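Local coordinates for cupin 2 conserved barrel domain protein (Leptotrichia buccalis, PDB 3RNS) that is of unknown function but carries the cupin beta-barrel fold, apparently in two successive halves, at residues Phe42-Ala45 with Glu49-Ala52; Tyr93-Glu96 with Lys102-Glu105; Gly184-Asp189 with Glu216-Leu221. All coordinates share one frame; numbering follows the deposited sequence.

Contact 1. Residues Phe42-Ala45 with Glu49-Ala52; sequences FSLA and EITA
I50 lies between F42 and L44, and its two branches divide the work. The end of the longer branch, CD1, sits over one face of the F42 ring, displaced toward the rim, with CD2 the nearest ring atom at 4.1 Å. The short branch turns to L44: I50 CG2 rests 4.0 Å from L44 CD2, the two side chains crossing at about a right angle. I50 can serve both because CG1 takes the crowded position between backbone N and carbonyl carbon (chi1 68°), which leaves CG2 beside the N, where L44 waits. L44 CD2 also reaches the main chain of the other strand, at 4.1 Å from E49 CA; the E49 side chain itself leaves its CA away from 42-45.

Behind this first shell, each backbone is fixed by other strands. F42 and L44 make backbone hydrogen bonds with L103 and L101, I50 with I95; the two strands lie in different sheets, their axes 8.5 Å apart at the nearest point and their directions differing by 126°. V26 adds to the packing on I50, and A97 to that on L44. An acetate ion, probably from the crystallisation liquor, lies close to the F42 side chain.

E49 OE2 comes near E96 OE1, a likeness of charge that R98, salt-bridged to E96, may ease. Between the segments themselves the chemistry is wholly apolar, methyl against ring and methyl against methyl, so fit of shape rather than directed bonds brings the two strands together here, in a contact that is only partly buried.

Contact 2. Residues Tyr93-Glu96 with Lys102-Glu105; sequences YSIE and KLIE
I95 CG1 and L103 CG both lie beside the backbone N and anti to the carbonyl carbon (chi1 -54° and -63°), and from there both chains run on extended, which brings them tip to tip. Their methyls meet with I95 CD1 3.9 Å from L103 CD1, and the same L103 methyl lies 4.1 Å from I95 CG2, fitting against both branches of the isoleucine.

Farther along, the polar ends of Y93 and E105 come near each other without bonding: Y93 OH and E105 OE2 stand 4.3 Å apart. Y61 joins them, since its hydroxyl is hydrogen-bonded to both of these oxygens. The other carboxylate oxygen, OE1, bonds to Y38 OH, so two tyrosines grip the buried E105 and probably fix how its carboxylate is turned. A bound acetate lies close to this side chain.

The CA atoms of I95 and L103 are 10.3 Å apart, the spacing of facing sheets rather than paired strands. Strand 93-97 runs between 49-52 and 67-72 in one sheet, strand 101-108 between 37-44 and 59-65 in the other, and these methyls meet in the interior between them, inside what appears to be a first cupin-like barrel.

Contact 3. Residues Gly184-Asp189 with Glu216-Leu221; sequences GKYYVD and ENFKML
The hydroxyl of Y186 is buried against selenium and carbon, with no hydrogen-bonding partner anywhere in the model. Its nearest neighbour is the selenium of M220, a selenomethionine standing in for methionine, at 3.1 Å from OH to SE. F218 closes in as well, its CE1 3.5 Å from Y186 OH. The selenium lies at the edge of the tyrosine ring, near its plane, a Met-aromatic contact. A bend at chi3 of M220 (-73°) turns CE off the line of the chain, and CE, CB and CG all stay within 4.0 Å of the hydroxyl, so the M220 side chain wraps round the phenol end.

F218 does its main work on G184. The glycine CA sits over the centre of the ring, 3.8 Å from the centroid and only 10° off the normal, a CH-pi contact. This close seat depends on the missing side chain: a CB built on G184 would lie 2.9 Å from F218 CE1. F218 is further stacked on F160 and touched by V211. A leucine here has no flat face, and would probably leave G184 without its CH-pi partner and F160 without its stack, with a gap beside the Y186 hydroxyl.

Strands 184-188 and 218-221 run 53° apart in direction, with axes 8.6 Å at closest, and belong to different sheets. V177 and V179 of strand 174-180 and F193 and V195 of strand 191-196 also pack on Y186. Aromatic and aliphatic side chains filling the space between two antiparallel sheets are what one expects inside a cupin beta-barrel.

In the fold
From the N terminus, contact 1 comes first, closing a short loop, three residues between its segments, that leads from one sheet to the other. Contact 2 follows, closing the five-residue connection from 93-96 to 102-105. The two are in series along the chain, yet touch in space: each joins the same two sheets, and A52 N to Y93 O is a probable hydrogen bond between them. Contact 3 closes a longer loop, 26 residues that include strands 191-196, 199-203 and 209-212, and ties the corresponding pair of sheets in the second half. None of the three nests in or crosses another. Contact 3 lies across the chain's centre from the others, its own centre 27 Å from that of contact 2.

Contact 1. Residues Phe42-Ala45 with Glu49-Ala52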
ATOM      1  N   PHE A  42       5.526  -4.186   7.992  1.00 29.49           N
ATOM      2  CA  PHE A  42       6.795  -4.649   8.532  1.00 29.06           C
ATOM      3  C   PHE A  42       7.777  -3.523   8.689  1.00 29.56           C
ATOM      4  O   PHE A  42       7.856  -2.643   7.808  1.00 29.65           O
ATOM      5  CB  PHE A  42       7.419  -5.669   7.581  1.00 30.93           C
ATOM      6  CG  PHE A  42       6.761  -7.017   7.622  1.00 31.28           C
ATOM      7  CD1 PHE A  42       5.620  -7.267   6.902  1.00 32.84           C
ATOM      8  CD2 PHE A  42       7.275  -8.017   8.418  1.00 35.06           C
ATOM      9  CE1 PHE A  42       5.018  -8.511   6.965  1.00 35.74           C
ATOM     10  CE2 PHE A  42       6.680  -9.283   8.474  1.00 35.70           C
ATOM     11  CZ  PHE A  42       5.557  -9.515   7.740  1.00 37.26           C
ATOM     12  N   SER A  43       8.523  -3.521   9.795  1.00 29.50           N
ATOM     13  CA  SER A  43       9.730  -2.692   9.923  1.00 30.11           C
ATOM     14  C   SER A  43      10.882  -3.582  10.316  1.00 31.01           C
ATOM     15  O   SER A  43      10.806  -4.285  11.333  1.00 30.37           O
ATOM     16  CB  SER A  43       9.520  -1.594  10.968  1.00 31.20           C
ATOM     17  OG  SER A  43      10.681  -0.816  11.165  1.00 30.92           O
ATOM     18  N   LEU A  44      11.920  -3.617   9.482  1.00 31.15           N
ATOM     19  CA  LEU A  44      13.092  -4.438   9.704  1.00 32.83           C
ATOM     20  C   LEU A  44      14.281  -3.558  10.037  1.00 33.66           C
ATOM     21  O   LEU A  44      14.583  -2.636   9.298  1.00 34.77           O
ATOM     22  CB  LEU A  44      13.457  -5.212   8.436  1.00 33.45           C
ATOM     23  CG  LEU A  44      12.631  -6.388   7.981  1.00 35.56           C
ATOM     24  CD1 LEU A  44      11.251  -5.906   7.545  1.00 34.46           C
ATOM     25  CD2 LEU A  44      13.374  -7.105   6.820  1.00 35.39           C
ATOM     26  N   ALA A  45      14.962  -3.843  11.127  1.00 34.91           N
ATOM     27  CA  ALA A  45      16.157  -3.090  11.510  1.00 36.67           C
ATOM     28  C   ALA A  45      17.241  -3.503  10.550  1.00 38.18           C
ATOM     29  O   ALA A  45      17.178  -4.583   9.944  1.00 38.46           O
ATOM     30  CB  ALA A  45      16.612  -3.405  12.968  1.00 35.35           C
ATOM     31  N   GLU A  49      16.425  -9.907   8.600  1.00 49.50           N
ATOM     32  CA  GLU A  49      15.686 -10.439   7.471  1.00 52.61           C
ATOM     33  C   GLU A  49      14.390 -11.161   7.814  1.00 53.27           C
ATOM     34  O   GLU A  49      14.209 -11.655   8.919  1.00 54.37           O
ATOM     35  CB  GLU A  49      16.580 -11.366   6.663  1.00 54.71           C
ATOM     36  CG  GLU A  49      17.138 -12.523   7.417  1.00 60.26           C
ATOM     37  CD  GLU A  49      18.115 -13.326   6.555  1.00 67.62           C
ATOM     38  OE1 GLU A  49      17.824 -14.522   6.333  1.00 72.39           O
ATOM     39  OE2 GLU A  49      19.152 -12.763   6.088  1.00 71.48           O
ATOM     40  N   ILE A  50      13.490 -11.206   6.849  1.00 54.02           N
ATOM     41  CA  ILE A  50      12.342 -12.085   6.928  1.00 55.75           C
ATOM     42  C   ILE A  50      12.537 -13.139   5.816  1.00 57.63           C
ATOM     43  O   ILE A  50      13.031 -12.817   4.734  1.00 56.90           O
ATOM     44  CB  ILE A  50      10.977 -11.291   6.863  1.00 54.95           C
ATOM     45  CG1 ILE A  50      10.737 -10.670   5.498  1.00 56.59           C
ATOM     46  CG2 ILE A  50      10.962 -10.123   7.867  1.00 53.35           C
ATOM     47  CD1 ILE A  50       9.613  -9.583   5.452  1.00 56.94           C
ATOM     48  N   THR A  51      12.215 -14.398   6.110  1.00 59.93           N
ATOM     49  CA  THR A  51      12.283 -15.478   5.115  1.00 62.64           C
ATOM     50  C   THR A  51      10.895 -16.050   4.936  1.00 63.46           C
ATOM     51  O   THR A  51      10.173 -16.213   5.906  1.00 63.60           O
ATOM     52  CB  THR A  51      13.223 -16.622   5.524  1.00 64.03           C
ATOM     53  OG1 THR A  51      12.863 -17.087   6.820  1.00 66.56           O
ATOM     54  CG2 THR A  51      14.665 -16.188   5.548  1.00 63.91           C
ATOM     55  N   ALA A  52      10.510 -16.320   3.698  1.00 65.01           N
ATOM     56  CA  ALA A  52       9.215 -16.896   3.416  1.00 66.78           C
ATOM     57  C   ALA A  52       9.391 -18.132   2.551  1.00 70.18           C
ATOM     58  O   ALA A  52      10.084 -18.109   1.536  1.00 69.71           O
ATOM     59  CB  ALA A  52       8.346 -15.906   2.734  1.00 65.93           C
TER

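Contact 2. Residues Tyr93-Glu96 with Lys102-Glu105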
ATOM      1  N   TYR A  93      11.572 -17.081  -0.758  1.00 57.52           N
ATOM      2  CA  TYR A  93      12.295 -15.822  -0.807  1.00 54.12           C
ATOM      3  C   TYR A  93      12.756 -15.392   0.579  1.00 51.68           C
ATOM      4  O   TYR A  93      12.328 -15.913   1.595  1.00 49.22           O
ATOM      5  CB  TYR A  93      11.461 -14.727  -1.497  1.00 53.02           C
ATOM      6  CG  TYR A  93      10.181 -14.303  -0.785  1.00 50.89           C
ATOM      7  CD1 TYR A  93       8.986 -14.987  -0.990  1.00 50.51           C
ATOM      8  CD2 TYR A  93      10.165 -13.213   0.083  1.00 48.50           C
ATOM      9  CE1 TYR A  93       7.825 -14.609  -0.345  1.00 49.71           C
ATOM     10  CE2 TYR A  93       9.001 -12.811   0.718  1.00 47.55           C
ATOM     11  CZ  TYR A  93       7.832 -13.512   0.494  1.00 48.30           C
ATOM     12  OH  TYR A  93       6.680 -13.143   1.137  1.00 49.71           O
ATOM     13  N   SER A  94      13.681 -14.455   0.586  1.00 50.42           N
ATOM     14  CA  SER A  94      14.069 -13.783   1.792  1.00 49.21           C
ATOM     15  C   SER A  94      14.097 -12.303   1.463  1.00 47.35           C
ATOM     16  O   SER A  94      14.279 -11.932   0.288  1.00 48.07           O
ATOM     17  CB  SER A  94      15.440 -14.282   2.284  1.00 50.42           C
ATOM     18  OG  SER A  94      16.433 -14.100   1.282  1.00 53.97           O
ATOM     19  N   ILE A  95      13.912 -11.476   2.493  1.00 45.72           N
ATOM     20  CA  ILE A  95      14.052 -10.000   2.400  1.00 45.12           C
ATOM     21  C   ILE A  95      15.039  -9.497   3.461  1.00 44.07           C
ATOM     22  O   ILE A  95      14.818  -9.724   4.668  1.00 44.81           O
ATOM     23  CB  ILE A  95      12.732  -9.284   2.623  1.00 44.62           C
ATOM     24  CG1 ILE A  95      11.655  -9.826   1.657  1.00 48.16           C
ATOM     25  CG2 ILE A  95      12.881  -7.771   2.429  1.00 43.21           C
ATOM     26  CD1 ILE A  95      10.295  -9.091   1.763  1.00 47.84           C
ATOM     27  N   GLU A  96      16.117  -8.849   3.009  1.00 42.10           N
ATOM     28  CA  GLU A  96      17.159  -8.324   3.883  1.00 41.93           C
ATOM     29  C   GLU A  96      17.107  -6.808   3.905  1.00 39.52           C
ATOM     30  O   GLU A  96      17.020  -6.140   2.879  1.00 38.52           O
ATOM     31  CB  GLU A  96      18.555  -8.784   3.434  1.00 43.40           C
ATOM     32  CG  GLU A  96      18.757 -10.280   3.455  1.00 48.31           C
ATOM     33  CD  GLU A  96      20.233 -10.732   3.168  1.00 54.31           C
ATOM     34  OE1 GLU A  96      20.516 -11.952   3.233  1.00 56.68           O
ATOM     35  OE2 GLU A  96      21.094  -9.874   2.882  1.00 57.41           O
ATOM     36  N   LYS A 102      11.039  -0.548   5.648  1.00 29.15           N
ATOM     37  CA  LYS A 102       9.649  -0.662   6.039  1.00 28.00           C
ATOM     38  C   LYS A 102       8.818  -1.017   4.823  1.00 28.52           C
ATOM     39  O   LYS A 102       9.006  -0.461   3.722  1.00 29.59           O
ATOM     40  CB  LYS A 102       9.147   0.627   6.695  1.00 27.09           C
ATOM     41  CG  LYS A 102       9.916   0.955   8.007  1.00 28.14           C
ATOM     42  CD  LYS A 102       9.354   2.148   8.689  1.00 28.21           C
ATOM     43  CE  LYS A 102      10.172   2.527   9.941  1.00 29.35           C
ATOM     44  NZ  LYS A 102       9.539   3.731  10.560  1.00 27.01           N
ATOM     45  N   LEU A 103       7.872  -1.919   5.011  1.00 27.39           N
ATOM     46  CA  LEU A 103       7.150  -2.508   3.880  1.00 27.25           C
ATOM     47  C   LEU A 103       5.706  -2.639   4.226  1.00 27.66           C
ATOM     48  O   LEU A 103       5.367  -3.000   5.390  1.00 28.57           O
ATOM     49  CB  LEU A 103       7.701  -3.894   3.609  1.00 28.84           C
ATOM     50  CG  LEU A 103       9.157  -4.095   3.182  1.00 30.27           C
ATOM     51  CD1 LEU A 103       9.481  -5.555   3.179  1.00 31.14           C
ATOM     52  CD2 LEU A 103       9.435  -3.449   1.811  1.00 30.55           C
ATOM     53  N   ILE A 104       4.830  -2.373   3.253  1.00 28.44           N
ATOM     54  CA  ILE A 104       3.468  -2.857   3.297  1.00 28.39           C
ATOM     55  C   ILE A 104       3.475  -4.203   2.565  1.00 29.32           C
ATOM     56  O   ILE A 104       3.956  -4.284   1.436  1.00 29.39           O
ATOM     57  CB  ILE A 104       2.448  -1.921   2.562  1.00 27.93           C
ATOM     58  CG1 ILE A 104       2.546  -0.473   3.039  1.00 28.27           C
ATOM     59  CG2 ILE A 104       1.029  -2.478   2.750  1.00 26.43           C
ATOM     60  CD1 ILE A 104       1.576   0.498   2.343  1.00 29.62           C
ATOM     61  N   GLU A 105       2.935  -5.257   3.184  1.00 29.07           N
ATOM     62  CA  GLU A 105       2.844  -6.560   2.583  1.00 29.98           C
ATOM     63  C   GLU A 105       1.359  -6.849   2.331  1.00 30.47           C
ATOM     64  O   GLU A 105       0.567  -6.806   3.245  1.00 30.33           O
ATOM     65  CB  GLU A 105       3.426  -7.661   3.501  1.00 31.48           C
ATOM     66  CG  GLU A 105       3.306  -9.079   2.917  1.00 32.64           C
ATOM     67  CD  GLU A 105       3.777 -10.178   3.882  1.00 36.16           C
ATOM     68  OE1 GLU A 105       2.921 -10.805   4.542  1.00 40.20           O
ATOM     69  OE2 GLU A 105       5.001 -10.434   3.975  1.00 36.87           O
TER

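Contact 3. Residues Gly184-Asp189 with Glu216-Leu221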
ATOM      1  N   GLY A 184      -4.308  14.665  -0.939  1.00 30.26           N
ATOM      2  CA  GLY A 184      -5.675  14.474  -1.404  1.00 31.87           C
ATOM      3  C   GLY A 184      -6.685  14.688  -0.319  1.00 32.03           C
ATOM      4  O   GLY A 184      -6.382  14.532   0.877  1.00 33.59           O
ATOM      5  N   LYS A 185      -7.869  15.110  -0.718  1.00 33.04           N
ATOM      6  CA  LYS A 185      -8.942  15.337   0.222  1.00 34.68           C
ATOM      7  C   LYS A 185      -9.950  14.224   0.092  1.00 34.65           C
ATOM      8  O   LYS A 185     -10.594  14.057  -0.962  1.00 36.99           O
ATOM      9  CB  LYS A 185      -9.602  16.663  -0.013  1.00 35.39           C
ATOM     10  CG  LYS A 185     -10.738  16.904   0.961  1.00 41.70           C
ATOM     11  CD  LYS A 185     -11.010  18.387   1.052  1.00 48.76           C
ATOM     12  CE  LYS A 185     -12.219  18.732   1.901  1.00 51.45           C
ATOM     13  NZ  LYS A 185     -12.948  19.896   1.282  1.00 56.01           N
ATOM     14  N   TYR A 186     -10.068  13.420   1.126  1.00 32.17           N
ATOM     15  CA  TYR A 186     -10.999  12.289   1.095  1.00 32.00           C
ATOM     16  C   TYR A 186     -12.228  12.562   1.924  1.00 33.21           C
ATOM     17  O   TYR A 186     -12.228  13.433   2.781  1.00 33.43           O
ATOM     18  CB  TYR A 186     -10.326  11.026   1.602  1.00 31.94           C
ATOM     19  CG  TYR A 186      -9.276  10.508   0.685  1.00 32.05           C
ATOM     20  CD1 TYR A 186      -9.541   9.449  -0.172  1.00 32.63           C
ATOM     21  CD2 TYR A 186      -8.006  11.071   0.664  1.00 32.42           C
ATOM     22  CE1 TYR A 186      -8.556   8.967  -1.016  1.00 31.87           C
ATOM     23  CE2 TYR A 186      -7.046  10.616  -0.201  1.00 31.96           C
ATOM     24  CZ  TYR A 186      -7.310   9.563  -1.014  1.00 29.34           C
ATOM     25  OH  TYR A 186      -6.330   9.089  -1.873  1.00 32.17           O
ATOM     26  N   TYR A 187     -13.320  11.888   1.578  1.00 33.60           N
ATOM     27  CA  TYR A 187     -14.531  11.966   2.342  1.00 34.95           C
ATOM     28  C   TYR A 187     -15.009  10.558   2.626  1.00 36.38           C
ATOM     29  O   TYR A 187     -14.964   9.672   1.735  1.00 34.92           O
ATOM     30  CB  TYR A 187     -15.639  12.699   1.601  1.00 35.93           C
ATOM     31  CG  TYR A 187     -15.354  14.134   1.178  1.00 38.99           C
ATOM     32  CD1 TYR A 187     -15.873  15.226   1.879  1.00 41.05           C
ATOM     33  CD2 TYR A 187     -14.610  14.391   0.048  1.00 38.12           C
ATOM     34  CE1 TYR A 187     -15.624  16.529   1.447  1.00 42.50           C
ATOM     35  CE2 TYR A 187     -14.359  15.654  -0.376  1.00 40.45           C
ATOM     36  CZ  TYR A 187     -14.861  16.728   0.314  1.00 44.04           C
ATOM     37  OH  TYR A 187     -14.544  17.997  -0.188  1.00 47.11           O
ATOM     38  N   VAL A 188     -15.462  10.340   3.857  1.00 37.87           N
ATOM     39  CA  VAL A 188     -16.128   9.083   4.211  1.00 39.84           C
ATOM     40  C   VAL A 188     -17.441   9.462   4.856  1.00 42.77           C
ATOM     41  O   VAL A 188     -17.445  10.154   5.864  1.00 42.06           O
ATOM     42  CB  VAL A 188     -15.275   8.195   5.169  1.00 39.79           C
ATOM     43  CG1 VAL A 188     -16.125   7.012   5.742  1.00 40.57           C
ATOM     44  CG2 VAL A 188     -14.049   7.649   4.421  1.00 35.03           C
ATOM     45  N   ASP A 189     -18.532   9.021   4.241  1.00 46.27           N
ATOM     46  CA  ASP A 189     -19.887   9.320   4.704  1.00 50.69           C
ATOM     47  C   ASP A 189     -20.015  10.838   4.966  1.00 51.89           C
ATOM     48  O   ASP A 189     -20.395  11.270   6.050  1.00 53.63           O
ATOM     49  CB  ASP A 189     -20.152   8.502   5.957  1.00 52.40           C
ATOM     50  CG  ASP A 189     -21.627   8.333   6.260  1.00 58.76           C
ATOM     51  OD1 ASP A 189     -22.487   8.712   5.429  1.00 63.12           O
ATOM     52  OD2 ASP A 189     -21.910   7.799   7.363  1.00 65.87           O
ATOM     53  N   GLU A 216      -4.090  20.631  -4.752  1.00 37.54           N
ATOM     54  CA  GLU A 216      -2.993  20.370  -5.687  1.00 36.58           C
ATOM     55  C   GLU A 216      -3.126  18.990  -6.317  1.00 34.04           C
ATOM     56  O   GLU A 216      -3.989  18.228  -5.946  1.00 33.05           O
ATOM     57  CB  GLU A 216      -1.664  20.448  -4.955  1.00 37.40           C
ATOM     58  CG  GLU A 216      -1.513  19.364  -3.861  1.00 38.88           C
ATOM     59  CD  GLU A 216      -0.248  19.593  -2.954  1.00 45.99           C
ATOM     60  OE1 GLU A 216       0.889  19.200  -3.346  1.00 46.40           O
ATOM     61  OE2 GLU A 216      -0.412  20.160  -1.836  1.00 49.77           O
ATOM     62  N   ASN A 217      -2.280  18.705  -7.288  1.00 32.27           N
ATOM     63  CA  ASN A 217      -2.267  17.389  -7.905  1.00 31.88           C
ATOM     64  C   ASN A 217      -1.858  16.326  -6.898  1.00 29.72           C
ATOM     65  O   ASN A 217      -1.055  16.573  -6.015  1.00 29.59           O
ATOM     66  CB  ASN A 217      -1.288  17.302  -9.077  1.00 31.73           C
ATOM     67  CG  ASN A 217      -1.461  18.402 -10.154  1.00 33.70           C
ATOM     68  OD1 ASN A 217      -2.519  18.983 -10.366  1.00 30.52           O
ATOM     69  ND2 ASN A 217      -0.376  18.631 -10.877  1.00 34.05           N
ATOM     70  N   PHE A 218      -2.409  15.122  -7.001  1.00 29.19           N
ATOM     71  CA  PHE A 218      -1.942  14.043  -6.137  1.00 27.45           C
ATOM     72  C   PHE A 218      -1.972  12.693  -6.824  1.00 27.88           C
ATOM     73  O   PHE A 218      -2.648  12.494  -7.843  1.00 27.31           O
ATOM     74  CB  PHE A 218      -2.677  14.053  -4.752  1.00 27.64           C
ATOM     75  CG  PHE A 218      -3.997  13.354  -4.735  1.00 27.17           C
ATOM     76  CD1 PHE A 218      -4.089  12.064  -4.290  1.00 26.43           C
ATOM     77  CD2 PHE A 218      -5.158  13.989  -5.172  1.00 26.20           C
ATOM     78  CE1 PHE A 218      -5.296  11.397  -4.302  1.00 29.29           C
ATOM     79  CE2 PHE A 218      -6.371  13.348  -5.153  1.00 27.95           C
ATOM     80  CZ  PHE A 218      -6.441  12.016  -4.727  1.00 27.53           C
ATOM     81  N   LYS A 219      -1.210  11.759  -6.276  1.00 27.52           N
ATOM     82  CA  LYS A 219      -1.261  10.364  -6.707  1.00 27.84           C
ATOM     83  C   LYS A 219      -1.521   9.469  -5.486  1.00 26.90           C
ATOM     84  O   LYS A 219      -1.078   9.766  -4.354  1.00 26.60           O
ATOM     85  CB  LYS A 219       0.085   9.945  -7.377  1.00 27.43           C
ATOM     86  CG  LYS A 219       0.386  10.632  -8.655  1.00 29.52           C
ATOM     87  CD  LYS A 219       1.769  10.278  -9.189  1.00 28.58           C
ATOM     88  CE  LYS A 219       2.091  11.086 -10.373  1.00 32.29           C
ATOM     89  NZ  LYS A 219       3.379  10.702 -10.942  1.00 29.23           N
HETATM   90  N   MSE A 220      -2.223   8.373  -5.726  1.00 27.05           N
HETATM   91  CA  MSE A 220      -2.484   7.401  -4.706  1.00 27.72           C
HETATM   92  C   MSE A 220      -2.454   5.967  -5.218  1.00 27.19           C
HETATM   93  O   MSE A 220      -2.703   5.681  -6.386  1.00 28.76           O
HETATM   94  CB  MSE A 220      -3.877   7.664  -4.133  1.00 27.86           C
HETATM   95  CG  MSE A 220      -4.983   7.717  -5.224  1.00 31.70           C
HETATM   96 SE   MSE A 220      -6.846   7.560  -4.489  0.60 44.70          SE
HETATM   97  CE  MSE A 220      -6.757   5.726  -4.076  1.00 37.41           C
ATOM     98  N   LEU A 221      -2.147   5.070  -4.309  1.00 26.46           N
ATOM     99  CA  LEU A 221      -2.328   3.662  -4.461  1.00 26.92           C
ATOM    100  C   LEU A 221      -3.553   3.236  -3.654  1.00 27.19           C
ATOM    101  O   LEU A 221      -3.699   3.575  -2.452  1.00 27.52           O
ATOM    102  CB  LEU A 221      -1.096   2.914  -3.932  1.00 27.45           C
ATOM    103  CG  LEU A 221      -1.148   1.382  -3.701  1.00 27.98           C
ATOM    104  CD1 LEU A 221      -1.287   0.587  -5.042  1.00 24.87           C
ATOM    105  CD2 LEU A 221       0.094   0.958  -2.846  1.00 26.51           C
TER